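Side-chain contact in IS607 family transposase IS1535 (Mycobacterium tuberculosis, PDB 6DGB), which probably binds DNA and exchanges its strands as a serine transposase, of which this chain is the C-terminal catalytic domain: residues Leu57-Pro60 / Asp61-Val64. Residues are numbered along the deposited sequence; the frame is centred on the assembly and turned at random.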
ATOM      1  N   LEU A  57      -6.680  10.091  -7.961  1.00 30.97           N
ATOM      2  CA  LEU A  57      -5.324  10.449  -7.550  1.00 29.73           C
ATOM      3  C   LEU A  57      -4.535  11.162  -8.641  1.00 36.58           C
ATOM      4  O   LEU A  57      -3.774  12.077  -8.327  1.00 36.73           O
ATOM      5  CB  LEU A  57      -4.543   9.257  -6.988  1.00 27.87           C
ATOM      6  CG  LEU A  57      -5.088   8.641  -5.700  1.00 28.29           C
ATOM      7  CD1 LEU A  57      -4.371   7.338  -5.365  1.00 26.46           C
ATOM      8  CD2 LEU A  57      -5.119   9.634  -4.563  1.00 26.18           C
ATOM      9  N   SER A  58      -4.747  10.795  -9.914  1.00 35.31           N
ATOM     10  CA  SER A  58      -4.054  11.442 -11.031  1.00 37.71           C
ATOM     11  C   SER A  58      -4.661  12.802 -11.402  1.00 46.63           C
ATOM     12  O   SER A  58      -4.018  13.556 -12.120  1.00 50.28           O
ATOM     13  CB  SER A  58      -3.979  10.519 -12.240  1.00 41.79           C
ATOM     14  OG  SER A  58      -5.263  10.117 -12.686  1.00 54.06           O
ATOM     15  N   ASP A  59      -5.876  13.137 -10.894  1.00 43.21           N
ATOM     16  CA  ASP A  59      -6.515  14.431 -11.151  1.00 44.03           C
ATOM     17  C   ASP A  59      -6.051  15.452 -10.111  1.00 46.53           C
ATOM     18  O   ASP A  59      -6.411  15.314  -8.948  1.00 44.10           O
ATOM     19  CB  ASP A  59      -8.055  14.320 -11.188  1.00 45.38           C
ATOM     20  CG  ASP A  59      -8.785  15.656 -11.250  1.00 59.79           C
ATOM     21  OD1 ASP A  59      -8.438  16.491 -12.133  1.00 63.61           O
ATOM     22  OD2 ASP A  59      -9.707  15.867 -10.424  1.00 63.12           O
ATOM     23  N   PRO A  60      -5.259  16.480 -10.502  1.00 44.79           N
ATOM     24  CA  PRO A  60      -4.783  17.470  -9.507  1.00 45.10           C
ATOM     25  C   PRO A  60      -5.872  18.364  -8.922  1.00 51.84           C
ATOM     26  O   PRO A  60      -5.620  19.036  -7.918  1.00 51.30           O
ATOM     27  CB  PRO A  60      -3.768  18.308 -10.285  1.00 49.08           C
ATOM     28  CG  PRO A  60      -3.507  17.544 -11.539  1.00 54.31           C
ATOM     29  CD  PRO A  60      -4.739  16.784 -11.846  1.00 48.01           C
ATOM     30  N   ASP A  61      -7.065  18.389  -9.560  1.00 49.95           N
ATOM     31  CA  ASP A  61      -8.218  19.170  -9.117  1.00 50.18           C
ATOM     32  C   ASP A  61      -8.879  18.568  -7.875  1.00 51.29           C
ATOM     33  O   ASP A  61      -9.592  19.299  -7.182  1.00 51.66           O
ATOM     34  CB  ASP A  61      -9.266  19.283 -10.241  1.00 53.70           C
ATOM     35  CG  ASP A  61      -8.939  20.249 -11.360  1.00 68.98           C
ATOM     36  OD1 ASP A  61      -7.836  20.856 -11.325  1.00 73.04           O
ATOM     37  OD2 ASP A  61      -9.787  20.408 -12.267  1.00 71.85           O
ATOM     38  N   ALA A  62      -8.696  17.230  -7.627  1.00 43.13           N
ATOM     39  CA  ALA A  62      -9.256  16.502  -6.478  1.00 38.62           C
ATOM     40  C   ALA A  62      -8.362  16.837  -5.283  1.00 41.75           C
ATOM     41  O   ALA A  62      -7.463  16.064  -4.925  1.00 41.45           O
ATOM     42  CB  ALA A  62      -9.282  14.999  -6.760  1.00 37.46           C
ATOM     43  N   ARG A  63      -8.550  18.061  -4.739  1.00 37.64           N
ATOM     44  CA  ARG A  63      -7.756  18.606  -3.635  1.00 37.14           C
ATOM     45  C   ARG A  63      -8.069  17.900  -2.324  1.00 38.06           C
ATOM     46  O   ARG A  63      -7.172  17.719  -1.515  1.00 39.42           O
ATOM     47  CB  ARG A  63      -7.955  20.128  -3.506  1.00 39.16           C
ATOM     48  CG  ARG A  63      -6.781  20.865  -2.829  1.00 56.91           C
ATOM     49  CD  ARG A  63      -6.263  22.029  -3.648  1.00 74.52           C
ATOM     50  NE  ARG A  63      -5.787  21.562  -4.943  1.00 86.59           N
ATOM     51  CZ  ARG A  63      -4.512  21.459  -5.294  1.00 99.46           C
ATOM     52  NH1 ARG A  63      -3.554  21.827  -4.453  1.00 85.92           N
ATOM     53  NH2 ARG A  63      -4.185  20.996  -6.492  1.00 84.96           N
ATOM     54  N   VAL A  64      -9.335  17.524  -2.106  1.00 30.25           N
ATOM     55  CA  VAL A  64      -9.772  16.854  -0.892  1.00 27.03           C
ATOM     56  C   VAL A  64     -10.439  15.537  -1.272  1.00 26.51           C
ATOM     57  O   VAL A  64     -11.337  15.507  -2.105  1.00 25.09           O
ATOM     58  CB  VAL A  64     -10.649  17.806  -0.026  1.00 31.01           C
ATOM     59  CG1 VAL A  64     -11.534  17.056   0.963  1.00 30.27           C
ATOM     60  CG2 VAL A  64      -9.780  18.804   0.714  1.00 31.43           C
TER
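Asp59 and Ala62 close a type I beta turn that leads from helix 51-58 into strand 64-67. Ala62 N donates to Asp59 O over 3.3 Å, approaching from well above the carbonyl plane. Pro60 and Asp61 occupy the two corner positions. The compact side of the turn lies between the Asp59 carboxylate and the chain that follows it. With CG anti to the backbone N (chi1 172°), this carboxylate folds forward over the turn; Asp59 OD2 packs 3.4 Å from Asp61 CB and 3.8 Å from the methyl group CB of the buried Ala62. Asp59 OD1 accepts a weak hydrogen bond from Asp61 N at 3.5 Å.

The looser, outer side is that of the exposed Asp61 carboxylate. It is turned 70° from that of Asp59, and their nearest oxygens, Asp59 OD1 and Asp61 OD2, are 4.1 Å apart. Arg63, also exposed, ties this side down: it bends back at chi2 and chi3 to hydrogen-bond through NH2 to Pro60 O at 2.8 Å, with Pro60 O at the guanidinium edge, 26° out of its plane.

Arg90 hydrogen-bonds both Leu57 O, near the helix end, and Ala62 O, at the last residue of the turn. Leu57 packs on helix 78-86, Pro60 meets Ala87 of the second subunit, and Val64 enters the parallel sheet of the resolvase-type catalytic domain between strands 3-8 and 91-94, making the turn a helix-to-strand link of this alpha/beta fold.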